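PDB 4XU6: INSIG protein homolog from Mycobacterium vanbaalenii PYR-1, which binds diacylglycerol as a homotrimeric membrane protein of the INSIG family. Local coordinates for residues A18-D23 against W48-V53; H24-T29 against V91-V96. One frame throughout, in Å; residues are numbered along the deposited sequence.

Contact 1: residues A18-D23 against W48-V53; sequences AALIGD and WFPILV. With BOG (octyl beta-D-glucopyranoside), chain C; TDA (N-tridecanoic acid), chain E.
Ala19 and Phe49 meet where helix 5-29 passes helix 48-64, with both CB and O of Ala19 coming up to one corner of the ring, CE2. Phe49 CE2 stands 3.6 Å from Ala19 CB, while Ala19 O lies at the ring edge, in plane. The first torsion of Phe49 puts CG anti to the backbone N (chi1 177°), beside the carbonyl carbon. Over one face comes Asp23, whose carboxylate is stacked on the ring with the two planes 29° apart; Asp23 CB sits 3.3 Å from Phe49 CE2, and OD2 lies above the ring, offset toward the rim. Val53, one turn beyond Phe49, brings CG2 over the opposite face, again toward the rim, and its CB reaches Ala19 CB at 3.6 Å. Beside this group, Leu20 CD2 rests on Pro50 CG at 3.9 Å, the two side chains crossing obliquely.

In the second shell, Asp23 OD2 is held by hydrogen bonds with Ser45 and Tyr34, which keep the buried carboxylate oriented above the ring. Tyr90 of helix 76-96 touches both Asp23 and Phe49. On another side of helix 48-64, Trp48 NE1 makes a fairly straight hydrogen bond of 2.8 Å to the glucose O6 of the bound detergent.

A tridecanoic acid runs past one flank of this packing, its C30 at 3.5 Å from Ala18 CB, its C28 near Val53 CG1 and its C22 in plane at the Phe49 edge; Phe49 also touches another tridecanoic acid. Ala18, Phe49 and Val53 thus line the lipid pocket of this INSIG homolog, in which a fatty acid lies alongside two transmembrane helices, and Ala19 packs those helices together next to it.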
ATOM      1  N   ALA A  18     -15.625  -3.430 -11.425  1.00 24.26           N
ATOM      2  CA  ALA A  18     -14.938  -2.920 -10.243  1.00 25.47           C
ATOM      3  C   ALA A  18     -15.927  -2.410  -9.192  1.00 23.36           C
ATOM      4  O   ALA A  18     -15.742  -2.635  -8.000  1.00 22.70           O
ATOM      5  CB  ALA A  18     -13.947  -1.832 -10.633  1.00 23.38           C
ATOM      6  N   ALA A  19     -16.977  -1.722  -9.634  1.00 21.46           N
ATOM      7  CA  ALA A  19     -18.009  -1.230  -8.721  1.00 24.63           C
ATOM      8  C   ALA A  19     -18.711  -2.358  -7.971  1.00 23.75           C
ATOM      9  O   ALA A  19     -18.962  -2.246  -6.769  1.00 24.25           O
ATOM     10  CB  ALA A  19     -19.043  -0.377  -9.466  1.00 24.76           C
ATOM     11  N   LEU A  20     -19.044  -3.438  -8.679  1.00 22.79           N
ATOM     12  CA  LEU A  20     -19.728  -4.575  -8.051  1.00 22.45           C
ATOM     13  C   LEU A  20     -18.848  -5.229  -6.983  1.00 23.34           C
ATOM     14  O   LEU A  20     -19.336  -5.651  -5.936  1.00 22.27           O
ATOM     15  CB  LEU A  20     -20.128  -5.611  -9.103  1.00 22.51           C
ATOM     16  CG  LEU A  20     -21.279  -5.206 -10.027  1.00 24.37           C
ATOM     17  CD1 LEU A  20     -21.464  -6.209 -11.155  1.00 27.28           C
ATOM     18  CD2 LEU A  20     -22.569  -5.040  -9.216  1.00 23.74           C
ATOM     19  N   ILE A  21     -17.549  -5.307  -7.247  1.00 21.77           N
ATOM     20  CA  ILE A  21     -16.632  -5.904  -6.275  1.00 22.97           C
ATOM     21  C   ILE A  21     -16.531  -5.016  -5.036  1.00 22.22           C
ATOM     22  O   ILE A  21     -16.617  -5.498  -3.904  1.00 19.97           O
ATOM     23  CB  ILE A  21     -15.228  -6.123  -6.885  1.00 22.96           C
ATOM     24  CG1 ILE A  21     -15.278  -7.203  -7.970  1.00 23.47           C
ATOM     25  CG2 ILE A  21     -14.209  -6.512  -5.792  1.00 25.83           C
ATOM     26  CD1 ILE A  21     -14.033  -7.216  -8.885  1.00 24.93           C
ATOM     27  N   GLY A  22     -16.343  -3.718  -5.255  1.00 21.09           N
ATOM     28  CA  GLY A  22     -16.240  -2.782  -4.151  1.00 22.76           C
ATOM     29  C   GLY A  22     -17.544  -2.669  -3.377  1.00 23.45           C
ATOM     30  O   GLY A  22     -17.550  -2.612  -2.146  1.00 20.33           O
ATOM     31  N   ASP A  23     -18.663  -2.635  -4.090  1.00 21.40           N
ATOM     32  CA  ASP A  23     -19.948  -2.504  -3.406  1.00 21.67           C
ATOM     33  C   ASP A  23     -20.308  -3.781  -2.647  1.00 21.16           C
ATOM     34  O   ASP A  23     -20.822  -3.714  -1.540  1.00 20.76           O
ATOM     35  CB  ASP A  23     -21.050  -2.134  -4.389  1.00 23.51           C
ATOM     36  CG  ASP A  23     -22.254  -1.490  -3.711  1.00 26.90           C
ATOM     37  OD1 ASP A  23     -22.073  -0.670  -2.781  1.00 25.14           O
ATOM     38  OD2 ASP A  23     -23.391  -1.805  -4.125  1.00 24.81           O
ATOM     39  N   TRP A  48     -28.954  -0.670 -10.954  1.00 26.92           N
ATOM     40  CA  TRP A  48     -28.558   0.650 -11.458  1.00 27.97           C
ATOM     41  C   TRP A  48     -27.199   1.113 -10.935  1.00 28.90           C
ATOM     42  O   TRP A  48     -26.601   2.031 -11.494  1.00 26.68           O
ATOM     43  CB  TRP A  48     -29.624   1.720 -11.168  1.00 28.40           C
ATOM     44  CG  TRP A  48     -30.108   1.788  -9.742  1.00 30.76           C
ATOM     45  CD1 TRP A  48     -31.305   1.319  -9.255  1.00 30.77           C
ATOM     46  CD2 TRP A  48     -29.424   2.371  -8.623  1.00 31.23           C
ATOM     47  NE1 TRP A  48     -31.395   1.574  -7.905  1.00 30.44           N
ATOM     48  CE2 TRP A  48     -30.253   2.214  -7.494  1.00 31.58           C
ATOM     49  CE3 TRP A  48     -28.183   3.003  -8.463  1.00 29.20           C
ATOM     50  CZ2 TRP A  48     -29.883   2.669  -6.225  1.00 30.18           C
ATOM     51  CZ3 TRP A  48     -27.822   3.455  -7.204  1.00 27.90           C
ATOM     52  CH2 TRP A  48     -28.665   3.282  -6.104  1.00 30.86           C
ATOM     53  N   PHE A  49     -26.723   0.496  -9.857  1.00 24.62           N
ATOM     54  CA  PHE A  49     -25.433   0.889  -9.288  1.00 26.29           C
ATOM     55  C   PHE A  49     -24.250   0.682 -10.252  1.00 25.04           C
ATOM     56  O   PHE A  49     -23.522   1.646 -10.557  1.00 25.77           O
ATOM     57  CB  PHE A  49     -25.185   0.230  -7.914  1.00 25.57           C
ATOM     58  CG  PHE A  49     -23.832   0.553  -7.343  1.00 22.41           C
ATOM     59  CD1 PHE A  49     -23.598   1.792  -6.763  1.00 25.66           C
ATOM     60  CD2 PHE A  49     -22.784  -0.357  -7.428  1.00 24.13           C
ATOM     61  CE1 PHE A  49     -22.343   2.124  -6.257  1.00 26.99           C
ATOM     62  CE2 PHE A  49     -21.525  -0.036  -6.926  1.00 24.19           C
ATOM     63  CZ  PHE A  49     -21.308   1.206  -6.332  1.00 24.70           C
ATOM     64  N   PRO A  50     -24.060  -0.554 -10.768  1.00 25.36           N
ATOM     65  CA  PRO A  50     -22.950  -0.703 -11.714  1.00 24.84           C
ATOM     66  C   PRO A  50     -23.170   0.101 -12.996  1.00 27.89           C
ATOM     67  O   PRO A  50     -22.198   0.456 -13.662  1.00 23.29           O
ATOM     68  CB  PRO A  50     -22.938  -2.208 -12.027  1.00 23.77           C
ATOM     69  CG  PRO A  50     -24.343  -2.684 -11.704  1.00 27.00           C
ATOM     70  CD  PRO A  50     -24.752  -1.841 -10.525  1.00 24.64           C
ATOM     71  N   ILE A  51     -24.423   0.392 -13.341  1.00 28.02           N
ATOM     72  CA  ILE A  51     -24.678   1.231 -14.511  1.00 26.50           C
ATOM     73  C   ILE A  51     -24.231   2.670 -14.243  1.00 24.50           C
ATOM     74  O   ILE A  51     -23.604   3.291 -15.101  1.00 27.23           O
ATOM     75  CB  ILE A  51     -26.166   1.211 -14.942  1.00 29.91           C
ATOM     76  CG1 ILE A  51     -26.604  -0.214 -15.288  1.00 31.85           C
ATOM     77  CG2 ILE A  51     -26.389   2.134 -16.140  1.00 31.60           C
ATOM     78  CD1 ILE A  51     -28.100  -0.337 -15.609  1.00 36.18           C
ATOM     79  N   LEU A  52     -24.542   3.197 -13.057  1.00 26.26           N
ATOM     80  CA  LEU A  52     -24.087   4.548 -12.705  1.00 28.62           C
ATOM     81  C   LEU A  52     -22.561   4.667 -12.710  1.00 26.97           C
ATOM     82  O   LEU A  52     -22.011   5.587 -13.310  1.00 25.57           O
ATOM     83  CB  LEU A  52     -24.613   4.987 -11.342  1.00 27.99           C
ATOM     84  CG  LEU A  52     -26.049   5.496 -11.212  1.00 35.94           C
ATOM     85  CD1 LEU A  52     -26.270   6.051  -9.818  1.00 32.51           C
ATOM     86  CD2 LEU A  52     -26.339   6.563 -12.272  1.00 41.13           C
ATOM     87  N   VAL A  53     -21.875   3.749 -12.032  1.00 23.95           N
ATOM     88  CA  VAL A  53     -20.415   3.831 -11.950  1.00 24.71           C
ATOM     89  C   VAL A  53     -19.766   3.564 -13.311  1.00 23.62           C
ATOM     90  O   VAL A  53     -18.783   4.211 -13.690  1.00 24.28           O
ATOM     91  CB  VAL A  53     -19.837   2.873 -10.884  1.00 24.60           C
ATOM     92  CG1 VAL A  53     -18.293   2.980 -10.848  1.00 24.00           C
ATOM     93  CG2 VAL A  53     -20.445   3.173  -9.506  1.00 24.53           C
TER
HETATM   94  C1  BOG C 302     -35.611   3.166  -9.234  1.00 54.03           C
HETATM   95  O1  BOG C 302     -35.229   2.625 -10.497  1.00 52.53           O
HETATM   96  C2  BOG C 302     -36.993   2.651  -8.845  1.00 57.90           C
HETATM   97  O2  BOG C 302     -37.943   3.000  -9.859  1.00 63.19           O
HETATM   98  C3  BOG C 302     -37.383   3.265  -7.512  1.00 58.19           C
HETATM   99  O3  BOG C 302     -38.689   2.832  -7.124  1.00 64.79           O
HETATM  100  C4  BOG C 302     -36.357   2.837  -6.476  1.00 51.52           C
HETATM  101  O4  BOG C 302     -36.674   3.426  -5.210  1.00 55.83           O
HETATM  102  C5  BOG C 302     -34.965   3.291  -6.913  1.00 50.45           C
HETATM  103  O5  BOG C 302     -34.640   2.832  -8.234  1.00 51.02           O
HETATM  104  C6  BOG C 302     -33.903   2.814  -5.924  1.00 42.46           C
HETATM  105  O6  BOG C 302     -33.586   1.441  -6.168  1.00 39.26           O
HETATM  106  C1' BOG C 302     -34.313   3.476 -11.174  1.00 52.11           C
HETATM  107  C2' BOG C 302     -33.869   2.776 -12.451  1.00 53.24           C
HETATM  108  C3' BOG C 302     -33.281   3.786 -13.425  1.00 58.96           C
HETATM  109  C4' BOG C 302     -32.638   3.089 -14.618  1.00 57.72           C
HETATM  110  C5' BOG C 302     -31.323   3.775 -14.966  1.00 55.93           C
HETATM  111  C6' BOG C 302     -30.468   3.879 -13.709  1.00 54.44           C
HETATM  112  C7' BOG C 302     -29.261   4.795 -13.877  1.00 48.58           C
HETATM  113  C8' BOG C 302     -28.704   4.725 -15.282  1.00 54.73           C
HETATM  114  O21 TDA E 304     -19.092   3.781  -1.697  1.00 38.27           O
HETATM  115  O22 TDA E 304     -21.278   3.679  -2.490  1.00 39.98           O
HETATM  116  C21 TDA E 304     -20.086   3.808  -2.769  1.00 32.23           C
HETATM  117  C22 TDA E 304     -19.661   3.922  -4.204  1.00 27.69           C
HETATM  118  C23 TDA E 304     -18.209   4.393  -4.326  1.00 27.84           C
HETATM  119  C24 TDA E 304     -17.731   4.347  -5.777  1.00 28.30           C
HETATM  120  C25 TDA E 304     -16.321   4.923  -5.917  1.00 25.32           C
HETATM  121  C26 TDA E 304     -15.813   4.866  -7.355  1.00 31.04           C
HETATM  122  C27 TDA E 304     -15.574   3.409  -7.723  1.00 30.30           C
HETATM  123  C28 TDA E 304     -15.034   3.253  -9.126  1.00 35.45           C
HETATM  124  C29 TDA E 304     -14.973   1.776  -9.480  1.00 34.42           C
HETATM  125  C30 TDA E 304     -14.376   1.645 -10.869  1.00 32.27           C
HETATM  126  C31 TDA E 304     -12.917   2.074 -10.849  1.00 34.74           C
HETATM  127  C32 TDA E 304     -12.244   1.773 -12.182  1.00 34.82           C
HETATM  128  C33 TDA E 304     -11.032   2.670 -12.396  1.00 34.63           C

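Contact 2: residues H24-T29 against V91-V96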
ATOM      1  N   HIS A  24     -20.022  -4.946  -3.222  1.00 20.80           N
ATOM      2  CA  HIS A  24     -20.201  -6.176  -2.457  1.00 23.06           C
ATOM      3  C   HIS A  24     -19.379  -6.126  -1.166  1.00 22.54           C
ATOM      4  O   HIS A  24     -19.853  -6.516  -0.102  1.00 20.60           O
ATOM      5  CB  HIS A  24     -19.784  -7.412  -3.249  1.00 22.59           C
ATOM      6  CG  HIS A  24     -19.661  -8.631  -2.388  1.00 24.81           C
ATOM      7  ND1 HIS A  24     -20.758  -9.319  -1.917  1.00 26.42           N
ATOM      8  CD2 HIS A  24     -18.575  -9.241  -1.852  1.00 25.23           C
ATOM      9  CE1 HIS A  24     -20.355 -10.322  -1.155  1.00 29.38           C
ATOM     10  NE2 HIS A  24     -19.035 -10.294  -1.094  1.00 26.75           N
ATOM     11  N   SER A  25     -18.144  -5.642  -1.266  1.00 19.37           N
ATOM     12  CA  SER A  25     -17.275  -5.530  -0.097  1.00 19.78           C
ATOM     13  C   SER A  25     -17.886  -4.628   0.979  1.00 18.64           C
ATOM     14  O   SER A  25     -17.881  -4.974   2.162  1.00 22.13           O
ATOM     15  CB  SER A  25     -15.888  -5.021  -0.508  1.00 19.29           C
ATOM     16  OG  SER A  25     -15.251  -5.955  -1.361  1.00 21.25           O
ATOM     17  N   HIS A  26     -18.423  -3.476   0.575  1.00 20.86           N
ATOM     18  CA  HIS A  26     -19.108  -2.590   1.522  1.00 21.00           C
ATOM     19  C   HIS A  26     -20.331  -3.247   2.168  1.00 21.90           C
ATOM     20  O   HIS A  26     -20.547  -3.130   3.377  1.00 22.58           O
ATOM     21  CB  HIS A  26     -19.523  -1.280   0.840  1.00 20.55           C
ATOM     22  CG  HIS A  26     -18.426  -0.262   0.785  1.00 22.77           C
ATOM     23  ND1 HIS A  26     -18.545   0.933   0.106  1.00 28.99           N
ATOM     24  CD2 HIS A  26     -17.191  -0.257   1.341  1.00 23.35           C
ATOM     25  CE1 HIS A  26     -17.424   1.624   0.238  1.00 29.52           C
ATOM     26  NE2 HIS A  26     -16.587   0.925   0.986  1.00 24.59           N
ATOM     27  N   VAL A  27     -21.134  -3.935   1.362  1.00 21.39           N
ATOM     28  CA  VAL A  27     -22.346  -4.565   1.897  1.00 19.78           C
ATOM     29  C   VAL A  27     -22.017  -5.693   2.880  1.00 20.87           C
ATOM     30  O   VAL A  27     -22.564  -5.732   3.993  1.00 23.50           O
ATOM     31  CB  VAL A  27     -23.280  -5.062   0.776  1.00 21.51           C
ATOM     32  CG1 VAL A  27     -24.404  -5.951   1.343  1.00 23.42           C
ATOM     33  CG2 VAL A  27     -23.875  -3.870   0.016  1.00 21.91           C
ATOM     34  N   VAL A  28     -21.108  -6.583   2.489  1.00 21.52           N
ATOM     35  CA  VAL A  28     -20.799  -7.759   3.303  1.00 21.93           C
ATOM     36  C   VAL A  28     -20.077  -7.400   4.604  1.00 26.29           C
ATOM     37  O   VAL A  28     -20.154  -8.133   5.585  1.00 24.26           O
ATOM     38  CB  VAL A  28     -20.002  -8.837   2.506  1.00 24.32           C
ATOM     39  CG1 VAL A  28     -18.539  -8.403   2.303  1.00 21.64           C
ATOM     40  CG2 VAL A  28     -20.067 -10.177   3.221  1.00 29.31           C
ATOM     41  N   THR A  29     -19.393  -6.260   4.634  1.00 21.91           N
ATOM     42  CA  THR A  29     -18.728  -5.836   5.861  1.00 23.11           C
ATOM     43  C   THR A  29     -19.629  -4.935   6.694  1.00 25.97           C
ATOM     44  O   THR A  29     -19.276  -4.573   7.813  1.00 24.56           O
ATOM     45  CB  THR A  29     -17.433  -5.040   5.582  1.00 25.19           C
ATOM     46  OG1 THR A  29     -17.746  -3.922   4.747  1.00 21.18           O
ATOM     47  CG2 THR A  29     -16.388  -5.906   4.908  1.00 25.76           C
ATOM     48  N   VAL A  91     -11.748  -1.606  -1.599  1.00 21.20           N
ATOM     49  CA  VAL A  91     -11.976  -2.727  -0.678  1.00 20.30           C
ATOM     50  C   VAL A  91     -11.352  -2.481   0.694  1.00 22.25           C
ATOM     51  O   VAL A  91     -11.860  -2.967   1.701  1.00 20.42           O
ATOM     52  CB  VAL A  91     -11.536  -4.105  -1.256  1.00 20.17           C
ATOM     53  CG1 VAL A  91     -12.335  -4.430  -2.523  1.00 20.93           C
ATOM     54  CG2 VAL A  91     -10.031  -4.147  -1.531  1.00 20.92           C
ATOM     55  N   THR A  92     -10.269  -1.709   0.743  1.00 21.78           N
ATOM     56  CA  THR A  92      -9.667  -1.366   2.034  1.00 22.13           C
ATOM     57  C   THR A  92     -10.642  -0.557   2.886  1.00 22.00           C
ATOM     58  O   THR A  92     -10.710  -0.742   4.104  1.00 20.46           O
ATOM     59  CB  THR A  92      -8.341  -0.578   1.867  1.00 22.40           C
ATOM     60  OG1 THR A  92      -7.366  -1.408   1.223  1.00 22.24           O
ATOM     61  CG2 THR A  92      -7.791  -0.133   3.232  1.00 24.00           C
ATOM     62  N   THR A  93     -11.404   0.333   2.255  1.00 19.91           N
ATOM     63  CA  THR A  93     -12.370   1.121   3.022  1.00 22.00           C
ATOM     64  C   THR A  93     -13.412   0.219   3.664  1.00 22.50           C
ATOM     65  O   THR A  93     -13.894   0.512   4.741  1.00 21.87           O
ATOM     66  CB  THR A  93     -13.069   2.227   2.198  1.00 23.42           C
ATOM     67  OG1 THR A  93     -13.854   1.646   1.151  1.00 22.31           O
ATOM     68  CG2 THR A  93     -12.043   3.194   1.612  1.00 20.82           C
ATOM     69  N   ALA A  94     -13.737  -0.889   3.009  1.00 21.34           N
ATOM     70  CA  ALA A  94     -14.660  -1.858   3.598  1.00 21.77           C
ATOM     71  C   ALA A  94     -14.038  -2.505   4.841  1.00 22.72           C
ATOM     72  O   ALA A  94     -14.709  -2.722   5.858  1.00 24.26           O
ATOM     73  CB  ALA A  94     -15.033  -2.917   2.567  1.00 22.90           C
ATOM     74  N   LEU A  95     -12.747  -2.805   4.765  1.00 21.70           N
ATOM     75  CA  LEU A  95     -12.061  -3.447   5.888  1.00 22.41           C
ATOM     76  C   LEU A  95     -11.892  -2.525   7.093  1.00 22.30           C
ATOM     77  O   LEU A  95     -11.914  -2.987   8.226  1.00 27.51           O
ATOM     78  CB  LEU A  95     -10.686  -3.962   5.456  1.00 23.98           C
ATOM     79  CG  LEU A  95     -10.668  -4.958   4.296  1.00 22.12           C
ATOM     80  CD1 LEU A  95      -9.237  -5.379   3.958  1.00 24.22           C
ATOM     81  CD2 LEU A  95     -11.519  -6.165   4.609  1.00 24.92           C
ATOM     82  N   VAL A  96     -11.714  -1.228   6.858  1.00 22.94           N
ATOM     83  CA  VAL A  96     -11.354  -0.334   7.957  1.00 24.28           C
ATOM     84  C   VAL A  96     -12.458   0.640   8.357  1.00 23.43           C
ATOM     85  O   VAL A  96     -12.240   1.500   9.204  1.00 22.70           O
ATOM     86  CB  VAL A  96     -10.042   0.459   7.648  1.00 24.27           C
ATOM     87  CG1 VAL A  96      -8.900  -0.503   7.322  1.00 25.58           C
ATOM     88  CG2 VAL A  96     -10.251   1.461   6.493  1.00 22.26           C
TER
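His26 and Thr93 make the polar link between segments 24-29 and 91-96, which run nearly parallel. His26 CG lies beside the backbone N (chi1 -83°), and chi2 of 174° sets the turn of the imidazole. NE2 donates to Thr93 OG1 at 2.8 Å, with an N-H...O angle of 161° and the acceptor close to the ring plane. The hydroxyl of Thr93 is bonded in turn to Tyr90 O, one turn back.

Van der Waals packing centres on Ala94, whose CB points toward 24-29. Ala94 CB lies 3.5 Å from Ser25 O and also meets Ser25 CB, His26 CD2 and Thr29 OG1. Ser25, its own OG tied to Ile21 O, adds a contact to Val91 CG1 at 3.5 Å.

Within helix 5-29, Thr29 OG1 returns to Ser25 O at 2.8 Å, so that this carbonyl takes both the amide and the hydroxyl of Thr29. The same hydroxyl is also hydrogen-bonded with Thr31 OG1.

His26, which binds diacylglycerol, also touches a tridecanoic acid and meets Tyr90 edge-to-face. Strand 32-34 flanks it through Thr32, helix 101-119 packs on Thr93 through Val108, and Pro103 of a neighbouring subunit lies against Ser25.

From the N terminus, helix 5-29 supplies the first segment of both contacts, 18-23 running straight into 24-29. The chain then passes through the short strands between residues 32 and 46 and enters helix 48-64, where contact 1 closes a loop with 24 residues between its segments. It continues to the end of helix 76-96, where contact 2 closes a longer one, with 61 residues between. Segment 24-29 falls between 18-23 and 48-53, while its partner 91-96 lies beyond 48-53, so the segments alternate and the loops cross rather than nest. Their centres lie 13 Å apart, and helix 5-29 joins the next two transmembrane helices, with both contacts contributing residues to the same lipid pocket.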